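CbsA (Xanthomonas oryzae pv. oryzae, PDB 5XYH) hydrolyses cellulose of the plant cell wall, acting as a family 6 exoglucanase that probably releases cellobiose from the chain ends. Local coordinates at residues A[17-22]-A[407-412]; A[43-48]-A[357-362]; A[109-114]-A[166-171]. All blocks are in the same frame, centred on the assembly; numbering follows the deposited sequence.

How the contacts relate
Contacts 1 and 2 are neighbours, their centres about 12 Å apart on the same side of the chain's centre, and they touch directly: Tyr19 of contact 1 packs on Thr47 and Gly362 of contact 2. Contact 3 lies across the chain's centre from contact 2, with centres about 31 Å apart, and about 33 Å from contact 1. Along the sequence the three are nested, 109-114 with 166-171 inside 43-48 with 357-362, and that inside 17-22 with 407-412. Contact 1 joins the N-terminal helix 17-27 to the C-terminal region, contact 2 ties the approach to strand 49-51 to the exit of strand 354-358, two strands of one mixed sheet not paired with each other, and contact 3 joins the starts of helices 113-131 and 170-183.

Contact 1: residues A[17-22]-A[407-412]; sequences PDYSKE and GTWFHA
Glu22, in helix 17-27, and Trp409, in the loop that leads into helix 411-419, bring their backbones to 6.4 Å between CA atoms. The indole of Trp409 lies against the aliphatic part of Glu22: CB sits over one face, toward the rim, in a CH-pi contact, 3.5 Å from the centroid of the Trp409 six-membered ring and 19° off its normal. Glu22 CG stands anti to the carbonyl carbon (chi1 -72°); the chain runs on extended, and Glu22 CD comes to 3.3 Å from Trp409 CE3. Glutamate suits this place because its methylenes can pack on an aromatic ring while its charged tip reaches polar partners. Here a water bonded to Glu22 OE2 at 2.7 Å also makes a weak bond with the backbone N of Trp409, and Arg66 offers a long, weak ion pair. Tyr19, one helical turn earlier, meets the indole at its edge, CE1 lying 3.7 Å from Trp409 CZ3, with the ring planes 78° apart. The polar ends of both aromatic residues turn elsewhere, Tyr19 OH to Gly363 O and Trp409 NE1 to Ser26 OG. The whole is surface packing in which a tryptophan from the C-terminal region rests on the N-terminal helix of this family 6 catalytic domain.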
# COMPACT_ATOMS: atom_id res chain seq x y z
N PRO A 17 5.81 16.86 6.68
CA PRO A 17 5.23 18.21 6.58
C PRO A 17 4.57 18.47 5.24
O PRO A 17 3.74 19.39 5.14
CB PRO A 17 6.44 19.13 6.81
CG PRO A 17 7.64 18.30 6.58
CD PRO A 17 7.27 16.89 6.93
N ASP A 18 4.90 17.70 4.20
CA ASP A 18 4.19 17.89 2.94
C ASP A 18 2.75 17.39 3.04
O ASP A 18 1.84 17.99 2.46
CB ASP A 18 4.92 17.18 1.81
CG ASP A 18 6.28 17.78 1.54
OD1 ASP A 18 6.43 19.01 1.73
OD2 ASP A 18 7.19 17.02 1.15
N TYR A 19 2.54 16.27 3.74
CA TYR A 19 1.18 15.81 3.99
C TYR A 19 0.44 16.81 4.88
O TYR A 19 -0.72 17.14 4.62
CB TYR A 19 1.20 14.41 4.61
CG TYR A 19 -0.16 13.78 4.81
CD1 TYR A 19 -0.87 13.28 3.72
CD2 TYR A 19 -0.72 13.66 6.07
CE1 TYR A 19 -2.12 12.71 3.89
CE2 TYR A 19 -1.97 13.08 6.25
CZ TYR A 19 -2.66 12.61 5.15
OH TYR A 19 -3.91 12.02 5.33
N SER A 20 1.11 17.32 5.92
CA SER A 20 0.52 18.39 6.73
C SER A 20 0.09 19.57 5.86
O SER A 20 -1.01 20.10 6.03
CB SER A 20 1.50 18.83 7.82
OG SER A 20 1.81 17.75 8.68
N LYS A 21 0.95 19.98 4.92
CA LYS A 21 0.60 21.14 4.10
C LYS A 21 -0.59 20.84 3.20
O LYS A 21 -1.46 21.70 3.01
CB LYS A 21 1.81 21.58 3.28
CG LYS A 21 1.48 22.61 2.21
CD LYS A 21 2.71 23.38 1.78
CE LYS A 21 3.88 22.45 1.49
NZ LYS A 21 5.08 23.22 1.04
N GLU A 22 -0.66 19.61 2.66
CA GLU A 22 -1.84 19.18 1.92
C GLU A 22 -3.09 19.27 2.78
O GLU A 22 -4.12 19.83 2.37
CB GLU A 22 -1.65 17.75 1.40
CG GLU A 22 -0.65 17.62 0.24
CD GLU A 22 -0.44 16.18 -0.22
OE1 GLU A 22 -0.20 15.32 0.64
OE2 GLU A 22 -0.50 15.92 -1.44
N GLY A 407 -1.03 11.17 -7.05
CA GLY A 407 -0.09 11.66 -6.06
C GLY A 407 -0.23 13.12 -5.69
O GLY A 407 0.64 13.64 -4.98
N THR A 408 -1.28 13.79 -6.14
CA THR A 408 -1.58 15.16 -5.73
C THR A 408 -2.93 15.21 -5.01
O THR A 408 -3.73 14.27 -5.07
CB THR A 408 -1.59 16.12 -6.93
OG1 THR A 408 -2.75 15.87 -7.74
CG2 THR A 408 -0.36 15.90 -7.77
N TRP A 409 -3.18 16.32 -4.31
CA TRP A 409 -4.25 16.36 -3.32
C TRP A 409 -5.64 16.36 -3.95
O TRP A 409 -5.91 17.09 -4.91
CB TRP A 409 -4.09 17.60 -2.45
CG TRP A 409 -4.78 17.50 -1.15
CD1 TRP A 409 -5.77 18.32 -0.69
CD2 TRP A 409 -4.54 16.54 -0.12
NE1 TRP A 409 -6.16 17.92 0.56
CE2 TRP A 409 -5.42 16.84 0.94
CE3 TRP A 409 -3.66 15.45 0.02
CZ2 TRP A 409 -5.45 16.09 2.12
CZ3 TRP A 409 -3.69 14.71 1.20
CH2 TRP A 409 -4.58 15.04 2.23
N PHE A 410 -6.54 15.58 -3.36
CA PHE A 410 -7.90 15.39 -3.85
C PHE A 410 -8.84 15.77 -2.71
O PHE A 410 -9.26 14.92 -1.92
CB PHE A 410 -8.09 13.94 -4.33
CG PHE A 410 -9.37 13.69 -5.11
CD1 PHE A 410 -10.33 14.68 -5.27
CD2 PHE A 410 -9.59 12.45 -5.69
CE1 PHE A 410 -11.49 14.42 -5.98
CE2 PHE A 410 -10.74 12.18 -6.39
CZ PHE A 410 -11.70 13.18 -6.55
N HIS A 411 -9.17 17.07 -2.63
CA HIS A 411 -9.94 17.60 -1.51
C HIS A 411 -11.24 16.83 -1.28
O HIS A 411 -11.58 16.50 -0.13
CB HIS A 411 -10.22 19.09 -1.73
CG HIS A 411 -11.09 19.70 -0.68
ND1 HIS A 411 -10.66 19.91 0.62
CD2 HIS A 411 -12.36 20.16 -0.73
CE1 HIS A 411 -11.63 20.46 1.32
NE2 HIS A 411 -12.67 20.63 0.53
N ALA A 412 -11.99 16.52 -2.35
CA ALA A 412 -13.27 15.85 -2.16
C ALA A 412 -13.10 14.45 -1.57
O ALA A 412 -13.85 14.05 -0.68
CB ALA A 412 -14.05 15.79 -3.47
O HOH W 1 -0.61 17.50 -3.60

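Contact 2: residues A[43-48]-A[357-362]; sequences KSYPTY and YVWGKG
Tyr45 and Trp359 meet as an offset edge-to-face pair, the edge of the tyrosine directed at the face of the indole, with the ring planes 67° apart. The closest atoms are Tyr45 CD2 and Trp359 CH2, at 3.4 Å, and Tyr45 CB adds a CH-pi contact over the same six-membered ring. Tyr45 CG stands anti to the carbonyl carbon (chi1 -66°), from where the ring can descend on the outer end of the indole. Thr47 approaches differently: its CG2 methyl lies in the indole plane, at the rim, 3.8 Å from Trp359 CE3. A large flat side chain is well suited here, since it offers a face to one neighbour and an edge to the next, while Trp359 NE1 bonds to Met344 O. Beyond it the backbones join directly, Tyr48 N donating to Trp359 O at 3.1 Å with an N-H...O angle of 152°. Water 2 extends the link by bridging Pro46 O and Trp359 N, and water 3 does the same for Tyr48 O and Gly362 N. The Tyr48 ring crosses Val358, with CE1 3.8 Å from Val358 CB; its OH is buried with no polar partner in the model. Loops leading into strand 49-51 and out of strand 354-358 are thereby stitched together, two strands not paired with each other, consistent with the distorted, incompletely closed beta/alpha barrel of glycoside hydrolase family 6.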
# COMPACT_ATOMS: atom_id res chain seq x y z
N LYS A 43 -3.68 14.92 10.34
CA LYS A 43 -2.32 15.30 9.98
C LYS A 43 -1.32 15.13 11.12
O LYS A 43 -0.13 15.43 10.91
CB LYS A 43 -2.27 16.74 9.45
CG LYS A 43 -2.60 17.81 10.44
CD LYS A 43 -2.21 19.18 9.92
CE LYS A 43 -2.63 20.28 10.89
NZ LYS A 43 -1.94 21.57 10.59
N SER A 44 -1.74 14.68 12.30
CA SER A 44 -0.79 14.38 13.36
C SER A 44 -0.20 12.98 13.23
O SER A 44 0.71 12.64 14.01
CB SER A 44 -1.44 14.54 14.75
OG SER A 44 -2.40 13.52 15.06
N TYR A 45 -0.67 12.17 12.25
CA TYR A 45 -0.22 10.79 12.16
C TYR A 45 0.88 10.63 11.12
O TYR A 45 0.89 11.34 10.10
CB TYR A 45 -1.39 9.87 11.79
CG TYR A 45 -2.47 9.78 12.86
CD1 TYR A 45 -2.17 9.33 14.15
CD2 TYR A 45 -3.79 10.09 12.56
CE1 TYR A 45 -3.17 9.24 15.13
CE2 TYR A 45 -4.78 9.99 13.51
CZ TYR A 45 -4.46 9.57 14.80
OH TYR A 45 -5.47 9.47 15.74
N PRO A 46 1.83 9.74 11.37
CA PRO A 46 2.87 9.45 10.37
C PRO A 46 2.26 8.91 9.09
O PRO A 46 1.33 8.10 9.13
CB PRO A 46 3.75 8.39 11.04
CG PRO A 46 3.49 8.53 12.50
CD PRO A 46 2.08 9.05 12.65
N THR A 47 2.81 9.33 7.95
CA THR A 47 2.44 8.82 6.63
C THR A 47 3.70 8.50 5.84
O THR A 47 4.74 9.13 6.03
CB THR A 47 1.58 9.84 5.83
OG1 THR A 47 2.24 11.10 5.79
CG2 THR A 47 0.20 10.01 6.46
N TYR A 48 3.61 7.49 4.97
CA TYR A 48 4.78 7.04 4.24
C TYR A 48 5.09 7.98 3.06
O TYR A 48 4.19 8.58 2.47
CB TYR A 48 4.58 5.59 3.76
CG TYR A 48 5.07 4.61 4.80
CD1 TYR A 48 4.57 4.67 6.10
CD2 TYR A 48 6.05 3.65 4.51
CE1 TYR A 48 5.01 3.81 7.08
CE2 TYR A 48 6.50 2.78 5.50
CZ TYR A 48 5.97 2.87 6.78
OH TYR A 48 6.38 2.05 7.80
N TYR A 357 0.20 -1.36 12.15
CA TYR A 357 -0.67 -0.73 11.16
C TYR A 357 0.01 0.56 10.72
O TYR A 357 0.49 1.32 11.56
CB TYR A 357 -2.05 -0.41 11.73
CG TYR A 357 -2.83 -1.61 12.26
CD1 TYR A 357 -2.78 -2.85 11.64
CD2 TYR A 357 -3.62 -1.48 13.39
CE1 TYR A 357 -3.49 -3.94 12.14
CE2 TYR A 357 -4.33 -2.55 13.90
CZ TYR A 357 -4.27 -3.78 13.27
OH TYR A 357 -4.98 -4.83 13.78
N VAL A 358 0.09 0.79 9.40
CA VAL A 358 0.79 1.95 8.86
C VAL A 358 -0.16 2.66 7.89
O VAL A 358 -1.09 2.06 7.35
CB VAL A 358 2.11 1.59 8.15
CG1 VAL A 358 3.09 0.86 9.09
CG2 VAL A 358 1.84 0.77 6.89
N TRP A 359 0.08 3.95 7.70
CA TRP A 359 -0.60 4.68 6.63
C TRP A 359 0.38 4.70 5.47
O TRP A 359 1.19 5.62 5.32
CB TRP A 359 -1.02 6.07 7.07
CG TRP A 359 -2.22 6.05 7.95
CD1 TRP A 359 -2.83 4.95 8.48
CD2 TRP A 359 -2.99 7.18 8.37
NE1 TRP A 359 -3.92 5.33 9.22
CE2 TRP A 359 -4.03 6.69 9.18
CE3 TRP A 359 -2.88 8.56 8.16
CZ2 TRP A 359 -4.98 7.54 9.77
CZ3 TRP A 359 -3.82 9.41 8.76
CH2 TRP A 359 -4.86 8.89 9.55
N GLY A 360 0.34 3.62 4.67
CA GLY A 360 1.22 3.53 3.52
C GLY A 360 0.95 4.61 2.51
O GLY A 360 1.87 5.27 2.02
N LYS A 361 -0.31 4.82 2.17
CA LYS A 361 -0.70 5.94 1.34
C LYS A 361 -1.55 6.88 2.17
O LYS A 361 -2.63 6.50 2.64
CB LYS A 361 -1.47 5.47 0.10
CG LYS A 361 -2.04 6.63 -0.71
CD LYS A 361 -1.67 6.52 -2.17
CE LYS A 361 -2.34 7.63 -2.97
NZ LYS A 361 -1.94 7.55 -4.40
N GLY A 362 -1.07 8.11 2.35
CA GLY A 362 -1.81 9.12 3.10
C GLY A 362 -3.13 9.48 2.46
O GLY A 362 -3.18 9.87 1.28
O HOH W 2 2.19 5.45 8.92
O HOH W 3 1.51 8.91 1.38

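Contact 3: residues A[109-114]-A[166-171]; sequences LPLTQA and SSSGIY
Ser168 OG, which lies 4.3 Å from Leu111 CD1 across the contact, is gripped twice within its own part of the chain. It accepts a hydrogen bond from Ile170 N at 3.2 Å, forming an ST turn, and is also bonded to Gln164 O one turn back in helix 160-167. Serine is apt here because one short hydroxyl can serve both roles, receiving from an N-H at the start of the next helix and giving to a carbonyl of the last. Between them Gly169, with a positive phi of 75° that glycine adopts easily, breaks the helical run and stands at the N-cap position of helix 170-183.

The turn sets Ile170 facing the other segment, where it packs against Leu111, Thr112 and Gln113. Its chi2 of 177° carries CD1 outward to the backbone of the opposing loop, 3.6 Å from Thr112 C. Leu111 meets the base of the same side chain, its CD1 touching Ile170 CB at 3.9 Å. The same leucine methyl also approaches Tyr171 CE1, at 4.2 Å, while the Tyr171 hydroxyl is held by Gly97 O. Leu111 is itself the centre of an inverse gamma turn, closed by a weak bond from Thr112 N to Pro110 O. Gln113 folds at chi2 (-60°), and its NE2 comes to rest 3.8 Å from Ile170 CG1.

Thr112 occupies the N-cap position of helix 113-131, its OG1 bonded to Gly115 N. No hydrogen bond crosses between the segments: local capping and turn bonds shape each one, and branched aliphatic carbons supply much of the contact between them, so the joining of the two helix starts rests chiefly on shape and apolar packing.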
# COMPACT_ATOMS: atom_id res chain seq x y z
N LEU A 109 10.68 4.19 -15.97
CA LEU A 109 11.77 3.35 -16.44
C LEU A 109 11.23 2.24 -17.33
O LEU A 109 10.24 1.59 -16.97
CB LEU A 109 12.53 2.74 -15.25
CG LEU A 109 13.24 3.77 -14.36
CD1 LEU A 109 13.98 3.09 -13.21
CD2 LEU A 109 14.19 4.56 -15.22
N PRO A 110 11.85 2.00 -18.48
CA PRO A 110 11.38 0.94 -19.37
C PRO A 110 11.80 -0.44 -18.91
O PRO A 110 12.83 -0.61 -18.25
CB PRO A 110 12.04 1.30 -20.71
CG PRO A 110 13.32 1.94 -20.32
CD PRO A 110 13.01 2.72 -19.05
N LEU A 111 11.00 -1.43 -19.29
CA LEU A 111 11.25 -2.83 -18.99
C LEU A 111 12.29 -3.38 -19.96
O LEU A 111 12.01 -4.19 -20.85
CB LEU A 111 9.96 -3.63 -19.05
CG LEU A 111 10.10 -5.06 -18.53
CD1 LEU A 111 10.15 -5.08 -16.99
CD2 LEU A 111 8.98 -5.95 -19.08
N THR A 112 13.52 -2.92 -19.76
CA THR A 112 14.69 -3.35 -20.51
C THR A 112 15.87 -3.43 -19.55
O THR A 112 15.83 -2.87 -18.44
CB THR A 112 15.05 -2.36 -21.64
OG1 THR A 112 15.41 -1.10 -21.06
CG2 THR A 112 13.87 -2.16 -22.61
N GLN A 113 16.93 -4.12 -19.99
CA GLN A 113 18.17 -4.13 -19.21
C GLN A 113 18.71 -2.72 -19.00
O GLN A 113 19.19 -2.39 -17.90
CB GLN A 113 19.21 -4.99 -19.91
CG GLN A 113 18.90 -6.46 -19.82
CD GLN A 113 18.85 -6.95 -18.38
OE1 GLN A 113 19.68 -6.56 -17.56
NE2 GLN A 113 17.86 -7.79 -18.07
N ALA A 114 18.64 -1.86 -20.02
CA ALA A 114 19.02 -0.47 -19.80
C ALA A 114 18.16 0.16 -18.72
O ALA A 114 18.66 0.93 -17.87
CB ALA A 114 18.95 0.31 -21.11
N SER A 166 8.06 -11.14 -16.05
CA SER A 166 8.50 -12.44 -15.56
C SER A 166 9.64 -12.99 -16.40
O SER A 166 10.73 -13.26 -15.89
CB SER A 166 7.32 -13.40 -15.57
OG SER A 166 7.70 -14.58 -14.90
N SER A 167 9.39 -13.17 -17.71
CA SER A 167 10.34 -13.87 -18.57
C SER A 167 11.65 -13.12 -18.71
O SER A 167 12.70 -13.74 -18.87
CB SER A 167 9.70 -14.10 -19.95
OG SER A 167 9.54 -12.88 -20.65
N SER A 168 11.61 -11.78 -18.65
CA SER A 168 12.84 -11.00 -18.70
C SER A 168 13.67 -11.12 -17.43
O SER A 168 14.85 -10.76 -17.44
CB SER A 168 12.52 -9.53 -18.95
OG SER A 168 11.93 -8.95 -17.79
N GLY A 169 13.07 -11.57 -16.33
CA GLY A 169 13.76 -11.60 -15.05
C GLY A 169 13.91 -10.25 -14.38
O GLY A 169 14.46 -10.19 -13.28
N ILE A 170 13.39 -9.17 -14.98
CA ILE A 170 13.75 -7.83 -14.53
C ILE A 170 13.10 -7.50 -13.19
O ILE A 170 13.74 -6.91 -12.32
CB ILE A 170 13.42 -6.79 -15.61
CG1 ILE A 170 14.34 -7.02 -16.82
CG2 ILE A 170 13.61 -5.39 -15.07
CD1 ILE A 170 14.07 -6.08 -18.02
N TYR A 171 11.82 -7.86 -12.99
CA TYR A 171 11.20 -7.61 -11.69
C TYR A 171 12.01 -8.27 -10.58
O TYR A 171 12.35 -7.63 -9.58
CB TYR A 171 9.76 -8.13 -11.65
CG TYR A 171 8.71 -7.14 -12.10
CD1 TYR A 171 9.03 -6.07 -12.93
CD2 TYR A 171 7.38 -7.31 -11.72
CE1 TYR A 171 8.05 -5.19 -13.36
CE2 TYR A 171 6.39 -6.43 -12.14
CZ TYR A 171 6.73 -5.38 -12.96
OH TYR A 171 5.75 -4.52 -13.37